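Local structure of cytochrome C549 (1F1C) at residues Asp65-Ala68 against Ala69-Tyr73; Arg103-Glu107 against Asp108-Asn112. The protein carries one covalently bound heme c and, as an extrinsic lumenal subunit of photosystem II, probably helps stabilise the oxygen-evolving complex. One frame throughout, in Å; residues are numbered along the deposited sequence.

Contact 1 (Asp65-Ala68 against Ala69-Tyr73); sequences DNIA and ALVDY. With HEC (heme c), chain C.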
ATOM      1  N   ASP A  65      12.789 -16.886  -0.114  1.00 23.74           N
ATOM      2  CA  ASP A  65      12.524 -18.317  -0.011  1.00 26.22           C
ATOM      3  C   ASP A  65      13.087 -19.038   1.214  1.00 24.24           C
ATOM      4  O   ASP A  65      13.308 -20.245   1.173  1.00 27.71           O
ATOM      5  CB  ASP A  65      12.993 -19.035  -1.286  1.00 26.60           C
ATOM      6  CG  ASP A  65      14.462 -18.787  -1.597  1.00 39.39           C
ATOM      7  OD1 ASP A  65      15.185 -18.245  -0.728  1.00 41.84           O
ATOM      8  OD2 ASP A  65      14.899 -19.146  -2.716  1.00 47.56           O
ATOM      9  N   ASN A  66      13.322 -18.301   2.292  1.00 20.62           N
ATOM     10  CA  ASN A  66      13.800 -18.889   3.545  1.00 22.63           C
ATOM     11  C   ASN A  66      13.178 -18.107   4.699  1.00 25.11           C
ATOM     12  O   ASN A  66      12.846 -16.931   4.555  1.00 25.62           O
ATOM     13  CB  ASN A  66      15.335 -18.865   3.653  1.00 20.70           C
ATOM     14  CG  ASN A  66      15.916 -17.473   3.534  1.00 17.04           C
ATOM     15  OD1 ASN A  66      16.160 -16.985   2.438  1.00 28.06           O
ATOM     16  ND2 ASN A  66      16.132 -16.825   4.663  1.00 22.00           N
ATOM     17  N   ILE A  67      13.007 -18.766   5.836  1.00 28.01           N
ATOM     18  CA  ILE A  67      12.395 -18.145   7.005  1.00 28.27           C
ATOM     19  C   ILE A  67      12.927 -16.760   7.370  1.00 24.74           C
ATOM     20  O   ILE A  67      12.148 -15.838   7.626  1.00 20.50           O
ATOM     21  CB  ILE A  67      12.526 -19.085   8.218  1.00 34.17           C
ATOM     22  CG1 ILE A  67      11.736 -20.372   7.934  1.00 31.82           C
ATOM     23  CG2 ILE A  67      12.050 -18.379   9.489  1.00 27.75           C
ATOM     24  CD1 ILE A  67      12.053 -21.525   8.881  1.00 33.97           C
ATOM     25  N   ALA A  68      14.248 -16.606   7.396  1.00 21.88           N
ATOM     26  CA  ALA A  68      14.840 -15.313   7.745  1.00 28.63           C
ATOM     27  C   ALA A  68      14.427 -14.222   6.769  1.00 24.41           C
ATOM     28  O   ALA A  68      14.083 -13.106   7.176  1.00 25.13           O
ATOM     29  CB  ALA A  68      16.376 -15.414   7.787  1.00 26.90           C
ATOM     30  N   ALA A  69      14.467 -14.551   5.481  1.00 18.83           N
ATOM     31  CA  ALA A  69      14.117 -13.593   4.447  1.00 23.32           C
ATOM     32  C   ALA A  69      12.661 -13.200   4.552  1.00 24.21           C
ATOM     33  O   ALA A  69      12.320 -12.027   4.391  1.00 28.15           O
ATOM     34  CB  ALA A  69      14.407 -14.177   3.083  1.00 21.51           C
ATOM     35  N   LEU A  70      11.800 -14.171   4.838  1.00 23.14           N
ATOM     36  CA  LEU A  70      10.376 -13.886   4.957  1.00 23.87           C
ATOM     37  C   LEU A  70      10.118 -13.038   6.200  1.00 26.48           C
ATOM     38  O   LEU A  70       9.326 -12.089   6.170  1.00 18.34           O
ATOM     39  CB  LEU A  70       9.575 -15.186   5.016  1.00 22.41           C
ATOM     40  CG  LEU A  70       9.475 -15.862   3.641  1.00 24.04           C
ATOM     41  CD1 LEU A  70       8.710 -17.171   3.760  1.00 21.07           C
ATOM     42  CD2 LEU A  70       8.780 -14.915   2.659  1.00 23.77           C
ATOM     43  N   VAL A  71      10.797 -13.371   7.290  1.00 25.54           N
ATOM     44  CA  VAL A  71      10.629 -12.606   8.515  1.00 28.50           C
ATOM     45  C   VAL A  71      11.069 -11.161   8.291  1.00 29.19           C
ATOM     46  O   VAL A  71      10.384 -10.228   8.720  1.00 30.09           O
ATOM     47  CB  VAL A  71      11.433 -13.231   9.665  1.00 32.24           C
ATOM     48  CG1 VAL A  71      11.381 -12.326  10.893  1.00 35.15           C
ATOM     49  CG2 VAL A  71      10.860 -14.595   9.996  1.00 30.20           C
ATOM     50  N   ASP A  72      12.197 -10.982   7.600  1.00 28.86           N
ATOM     51  CA  ASP A  72      12.730  -9.652   7.297  1.00 25.36           C
ATOM     52  C   ASP A  72      11.718  -8.867   6.493  1.00 30.77           C
ATOM     53  O   ASP A  72      11.472  -7.681   6.746  1.00 33.02           O
ATOM     54  CB  ASP A  72      14.018  -9.761   6.474  1.00 27.85           C
ATOM     55  CG  ASP A  72      14.552  -8.401   6.028  1.00 30.09           C
ATOM     56  OD1 ASP A  72      14.864  -8.247   4.827  1.00 32.34           O
ATOM     57  OD2 ASP A  72      14.673  -7.484   6.872  1.00 36.99           O
ATOM     58  N   TYR A  73      11.142  -9.540   5.503  1.00 29.62           N
ATOM     59  CA  TYR A  73      10.163  -8.922   4.630  1.00 29.59           C
ATOM     60  C   TYR A  73       9.009  -8.286   5.396  1.00 32.28           C
ATOM     61  O   TYR A  73       8.621  -7.154   5.108  1.00 32.67           O
ATOM     62  CB  TYR A  73       9.598  -9.941   3.639  1.00 26.87           C
ATOM     63  CG  TYR A  73       8.753  -9.268   2.596  1.00 29.81           C
ATOM     64  CD1 TYR A  73       9.331  -8.733   1.439  1.00 26.25           C
ATOM     65  CD2 TYR A  73       7.392  -9.063   2.813  1.00 22.88           C
ATOM     66  CE1 TYR A  73       8.566  -8.004   0.524  1.00 30.41           C
ATOM     67  CE2 TYR A  73       6.626  -8.329   1.916  1.00 28.02           C
ATOM     68  CZ  TYR A  73       7.214  -7.805   0.774  1.00 28.69           C
ATOM     69  OH  TYR A  73       6.446  -7.095  -0.118  1.00 29.91           O
TER
HETATM   70 FE   HEC C 200       1.927  -8.883   1.058  1.00 25.79          FE
HETATM   71  CHA HEC C 200       4.165  -8.831  -1.497  1.00 19.78           C
HETATM   72  CHB HEC C 200       3.814 -11.392   2.612  1.00 23.59           C
HETATM   73  CHC HEC C 200      -0.123  -8.877   3.778  1.00 25.04           C
HETATM   74  CHD HEC C 200      -0.149  -6.829  -0.647  1.00 24.77           C
HETATM   75  NA  HEC C 200       3.638  -9.829   0.680  1.00 18.86           N
HETATM   76  C1A HEC C 200       4.441  -9.672  -0.417  1.00 19.10           C
HETATM   77  C2A HEC C 200       5.535 -10.604  -0.354  1.00 18.64           C
HETATM   78  C3A HEC C 200       5.441 -11.307   0.774  1.00 21.48           C
HETATM   79  C4A HEC C 200       4.244 -10.863   1.396  1.00 20.59           C
HETATM   80  CMA HEC C 200       6.474 -12.225   1.409  1.00 17.67           C
HETATM   81  CAA HEC C 200       6.632 -10.749  -1.354  1.00 20.57           C
HETATM   82  CBA HEC C 200       6.123 -11.693  -2.413  1.00 25.45           C
HETATM   83  CGA HEC C 200       7.208 -12.087  -3.373  1.00 24.48           C
HETATM   84  O1A HEC C 200       8.329 -11.560  -3.243  1.00 30.62           O
HETATM   85  O2A HEC C 200       6.941 -12.920  -4.257  1.00 26.92           O
HETATM   86  NB  HEC C 200       1.869  -9.873   2.801  1.00 26.23           N
HETATM   87  C1B HEC C 200       2.713 -10.906   3.273  1.00 25.37           C
HETATM   88  C2B HEC C 200       2.380 -11.298   4.602  1.00 28.36           C
HETATM   89  C3B HEC C 200       1.363 -10.499   4.983  1.00 27.75           C
HETATM   90  C4B HEC C 200       1.003  -9.671   3.853  1.00 22.67           C
HETATM   91  CMB HEC C 200       3.010 -12.401   5.437  1.00 26.38           C
HETATM   92  CAB HEC C 200       0.799 -10.469   6.258  1.00 29.92           C
HETATM   93  CBB HEC C 200       1.546 -10.086   7.389  1.00 30.18           C
HETATM   94  NC  HEC C 200       0.226  -8.067   1.452  1.00 24.52           N
HETATM   95  C1C HEC C 200      -0.507  -8.179   2.622  1.00 26.18           C
HETATM   96  C2C HEC C 200      -1.722  -7.442   2.544  1.00 26.11           C
HETATM   97  C3C HEC C 200      -1.728  -6.805   1.337  1.00 32.20           C
HETATM   98  C4C HEC C 200      -0.518  -7.246   0.638  1.00 25.37           C
HETATM   99  CMC HEC C 200      -2.846  -7.427   3.579  1.00 28.57           C
HETATM  100  CAC HEC C 200      -2.795  -6.013   0.837  1.00 24.61           C
HETATM  101  CBC HEC C 200      -3.236  -4.837   1.516  1.00 24.09           C
HETATM  102  ND  HEC C 200       2.020  -7.965  -0.672  1.00 24.73           N
HETATM  103  C1D HEC C 200       1.093  -7.105  -1.217  1.00 22.41           C
HETATM  104  C2D HEC C 200       1.520  -6.611  -2.481  1.00 19.78           C
HETATM  105  C3D HEC C 200       2.724  -7.171  -2.715  1.00 22.07           C
HETATM  106  C4D HEC C 200       3.026  -8.037  -1.607  1.00 23.39           C
HETATM  107  CMD HEC C 200       0.672  -5.793  -3.482  1.00 18.72           C
HETATM  108  CAD HEC C 200       3.659  -6.879  -3.893  1.00 28.30           C
HETATM  109  CBD HEC C 200       4.580  -5.689  -3.625  1.00 26.87           C
HETATM  110  CGD HEC C 200       5.570  -5.438  -4.758  1.00 29.78           C
HETATM  111  O1D HEC C 200       6.470  -6.269  -4.980  1.00 28.92           O
HETATM  112  O2D HEC C 200       5.446  -4.401  -5.438  1.00 34.35           O
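Ile67 and Val71 meet one helical turn apart, CG2 of Ile67 lying 4.0 Å from CG2 of Val71 as the two branched side chains cross obliquely. The same Val71 methyl leans over the peptide of Ile67, with CG2 of Val71 only 3.0 Å from O of Ile67, because it sits beside the backbone N while CG1 takes the anti position (chi1 173°). Ordinary helix bonds hold the backbone: Leu70 N donates to Asn66 O (3.0 Å), and Val71 N and Asp72 N reach Ile67 O and Ala68 O in the same way. Asn66 is the N-cap of this short helix, 67-75, and its side chain turns back over the first turn to lie against Ala69. In this c-type cytochrome the helix forms part of the heme pocket through Leu70 and Tyr73. CD2 of Leu70 meets the heme methyl CMA at 3.8 Å. The Tyr73 side chain leads away from 65-68 into the heme pocket, CG anti to the backbone N (chi1 -171°), which brings one ring face over pyrrole A, its plane some 20° off that of the pyrrole: CE2 of Tyr73 is 3.4 Å from heme C2A, and its OH 3.2 Å from the meso carbon CHA. Further out, the axial ligand His90 packs edge-to-face with Tyr73, while Arg64 salt-bridges Asp72 OD1 and also bonds Ala69 O.

Contact 2 (Arg103-Glu107 against Asp108-Asn112); sequences RNISE and DDLYN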
ATOM      1  N   ARG A 103      -0.333  -4.905  15.187  1.00 53.68           N
ATOM      2  CA  ARG A 103       0.022  -4.299  16.467  1.00 60.66           C
ATOM      3  C   ARG A 103       0.555  -5.265  17.523  1.00 61.27           C
ATOM      4  O   ARG A 103       1.431  -4.905  18.306  1.00 61.00           O
ATOM      5  CB  ARG A 103      -1.176  -3.531  17.033  1.00 62.71           C
ATOM      6  CG  ARG A 103      -1.571  -2.316  16.209  1.00 67.95           C
ATOM      7  CD  ARG A 103      -2.694  -1.533  16.871  1.00 73.09           C
ATOM      8  NE  ARG A 103      -3.919  -2.322  16.990  1.00 77.49           N
ATOM      9  N   ASN A 104       0.038  -6.489  17.544  1.00 64.02           N
ATOM     10  CA  ASN A 104       0.483  -7.470  18.530  1.00 65.97           C
ATOM     11  C   ASN A 104       1.327  -8.591  17.932  1.00 64.08           C
ATOM     12  O   ASN A 104       1.509  -9.640  18.556  1.00 64.81           O
ATOM     13  CB  ASN A 104      -0.723  -8.077  19.254  1.00 68.75           C
ATOM     14  CG  ASN A 104      -1.510  -7.047  20.034  1.00 74.02           C
ATOM     15  OD1 ASN A 104      -0.937  -6.250  20.783  1.00 76.36           O
ATOM     16  ND2 ASN A 104      -2.831  -7.060  19.871  1.00 73.00           N
ATOM     17  N   ILE A 105       1.843  -8.378  16.728  1.00 59.49           N
ATOM     18  CA  ILE A 105       2.651  -9.403  16.088  1.00 53.08           C
ATOM     19  C   ILE A 105       4.055  -9.420  16.672  1.00 50.99           C
ATOM     20  O   ILE A 105       4.710  -8.382  16.781  1.00 51.28           O
ATOM     21  CB  ILE A 105       2.740  -9.183  14.565  1.00 51.42           C
ATOM     22  CG1 ILE A 105       1.333  -9.164  13.956  1.00 52.76           C
ATOM     23  CG2 ILE A 105       3.560 -10.289  13.932  1.00 52.04           C
ATOM     24  CD1 ILE A 105       0.526 -10.435  14.180  1.00 45.19           C
ATOM     25  N   SER A 106       4.504 -10.611  17.048  1.00 47.62           N
ATOM     26  CA  SER A 106       5.830 -10.790  17.619  1.00 49.19           C
ATOM     27  C   SER A 106       6.707 -11.577  16.655  1.00 50.89           C
ATOM     28  O   SER A 106       6.205 -12.201  15.716  1.00 50.86           O
ATOM     29  CB  SER A 106       5.737 -11.559  18.938  1.00 46.01           C
ATOM     30  OG  SER A 106       5.275 -12.877  18.713  1.00 44.33           O
ATOM     31  N   GLU A 107       8.013 -11.543  16.900  1.00 48.35           N
ATOM     32  CA  GLU A 107       8.982 -12.268  16.087  1.00 50.07           C
ATOM     33  C   GLU A 107       8.565 -13.725  15.954  1.00 48.00           C
ATOM     34  O   GLU A 107       8.682 -14.315  14.880  1.00 50.88           O
ATOM     35  CB  GLU A 107      10.364 -12.202  16.733  1.00 55.12           C
ATOM     36  CG  GLU A 107      11.026 -10.849  16.612  1.00 63.36           C
ATOM     37  CD  GLU A 107      11.476 -10.573  15.201  1.00 66.67           C
ATOM     38  OE1 GLU A 107      11.904  -9.435  14.925  1.00 69.83           O
ATOM     39  OE2 GLU A 107      11.405 -11.504  14.369  1.00 69.69           O
ATOM     40  N   ASP A 108       8.086 -14.303  17.051  1.00 43.46           N
ATOM     41  CA  ASP A 108       7.645 -15.689  17.045  1.00 42.11           C
ATOM     42  C   ASP A 108       6.593 -15.905  15.966  1.00 39.41           C
ATOM     43  O   ASP A 108       6.632 -16.903  15.238  1.00 32.20           O
ATOM     44  CB  ASP A 108       7.073 -16.061  18.410  1.00 48.34           C
ATOM     45  CG  ASP A 108       8.149 -16.205  19.469  1.00 54.94           C
ATOM     46  OD1 ASP A 108       8.897 -17.204  19.428  1.00 53.37           O
ATOM     47  OD2 ASP A 108       8.254 -15.313  20.340  1.00 63.01           O
ATOM     48  N   ASP A 109       5.657 -14.959  15.864  1.00 36.05           N
ATOM     49  CA  ASP A 109       4.596 -15.047  14.868  1.00 35.01           C
ATOM     50  C   ASP A 109       5.177 -14.923  13.473  1.00 32.83           C
ATOM     51  O   ASP A 109       4.773 -15.643  12.562  1.00 33.64           O
ATOM     52  CB  ASP A 109       3.555 -13.946  15.067  1.00 34.97           C
ATOM     53  CG  ASP A 109       2.916 -13.990  16.430  1.00 36.17           C
ATOM     54  OD1 ASP A 109       2.387 -15.054  16.823  1.00 33.18           O
ATOM     55  OD2 ASP A 109       2.941 -12.949  17.109  1.00 43.27           O
ATOM     56  N   LEU A 110       6.123 -14.009  13.308  1.00 27.64           N
ATOM     57  CA  LEU A 110       6.749 -13.797  12.015  1.00 32.22           C
ATOM     58  C   LEU A 110       7.425 -15.066  11.555  1.00 27.14           C
ATOM     59  O   LEU A 110       7.384 -15.423  10.375  1.00 29.72           O
ATOM     60  CB  LEU A 110       7.759 -12.651  12.102  1.00 34.37           C
ATOM     61  CG  LEU A 110       7.262 -11.320  11.531  1.00 36.97           C
ATOM     62  CD1 LEU A 110       5.756 -11.189  11.702  1.00 37.81           C
ATOM     63  CD2 LEU A 110       7.994 -10.174  12.215  1.00 39.87           C
ATOM     64  N   TYR A 111       8.035 -15.744  12.511  1.00 25.48           N
ATOM     65  CA  TYR A 111       8.732 -17.000  12.275  1.00 26.59           C
ATOM     66  C   TYR A 111       7.727 -18.083  11.839  1.00 29.74           C
ATOM     67  O   TYR A 111       8.000 -18.872  10.927  1.00 30.50           O
ATOM     68  CB  TYR A 111       9.434 -17.408  13.575  1.00 19.24           C
ATOM     69  CG  TYR A 111      10.054 -18.790  13.585  1.00 28.16           C
ATOM     70  CD1 TYR A 111      11.355 -18.997  13.122  1.00 24.59           C
ATOM     71  CD2 TYR A 111       9.362 -19.882  14.128  1.00 25.65           C
ATOM     72  CE1 TYR A 111      11.960 -20.265  13.214  1.00 26.15           C
ATOM     73  CE2 TYR A 111       9.951 -21.143  14.220  1.00 27.43           C
ATOM     74  CZ  TYR A 111      11.249 -21.325  13.768  1.00 25.59           C
ATOM     75  OH  TYR A 111      11.845 -22.556  13.913  1.00 33.41           O
ATOM     76  N   ASN A 112       6.567 -18.101  12.498  1.00 28.41           N
ATOM     77  CA  ASN A 112       5.502 -19.072  12.222  1.00 27.36           C
ATOM     78  C   ASN A 112       4.838 -18.822  10.856  1.00 26.47           C
ATOM     79  O   ASN A 112       4.607 -19.759  10.071  1.00 24.56           O
ATOM     80  CB  ASN A 112       4.433 -19.003  13.329  1.00 19.97           C
ATOM     81  CG  ASN A 112       4.991 -19.322  14.723  1.00 26.33           C
ATOM     82  OD1 ASN A 112       4.440 -18.883  15.727  1.00 29.96           O
ATOM     83  ND2 ASN A 112       6.067 -20.092  14.781  1.00 19.57           N
TER
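Glu107, Asp109 and Leu110 gather round Ser106, the N-cap of helix 107-124, where Asp109 closes back to make one half of a capping box: the acid three residues on accepts the backbone N-H of Ser106. That bond is short and nearly straight, Ser106 N to Asp109 OD2 at 2.8 Å and 167°, and uses the oxygen's anti lone pair. Ser106 OG, held between its own N and carbonyl carbon (chi1 65°), gives a second bond to the same OD2, arriving from well above the carboxylate plane. Two donors thus grip one oxygen and pin the carboxylate at the helix start, where the dipole probably favours its negative charge. Glu107 opens the helix, its CB packed 3.1 Å from Asp108 N; its O takes the N-H of Tyr111 at 2.8 Å, and its chain, bent at chi2, carries OE1 to a salt bridge with Lys75 of helix 67-75. Leu110 N donates to Ser106 O at 3.0 Å. Ile105, just before the N-cap, and Leu110, four residues after it, form a hydrophobic staple, their side chains crossing at about a right angle. CG2 of Ile105 and CD1 of Leu110 are modelled 3.3 Å apart, too tight for two methyls, so the exact distance is doubtful.

How the contacts relate
Both contacts are helix starts, and the two helices, 67-75 and 107-124, pack on each other: Ile67 CG2 lies 3.7 Å from Tyr111 CD1, and Val71 touches Glu107, Leu110 and Tyr111. Contact 1 is the more buried, about 7 Å from the centre of the chain to its own centre against 11 Å for contact 2, and it reaches the heme directly. Contact 2 is a surface contact; the side chain of Leu110, the one buried residue among those that touch, is about 6 Å from the heme. Their chemistry follows: apolar and aromatic groups face the cofactor in 65-73, whereas 103-112 relies on serine and carboxylate capping at the surface, with one apolar pair, Ile105 and Leu110, beside it.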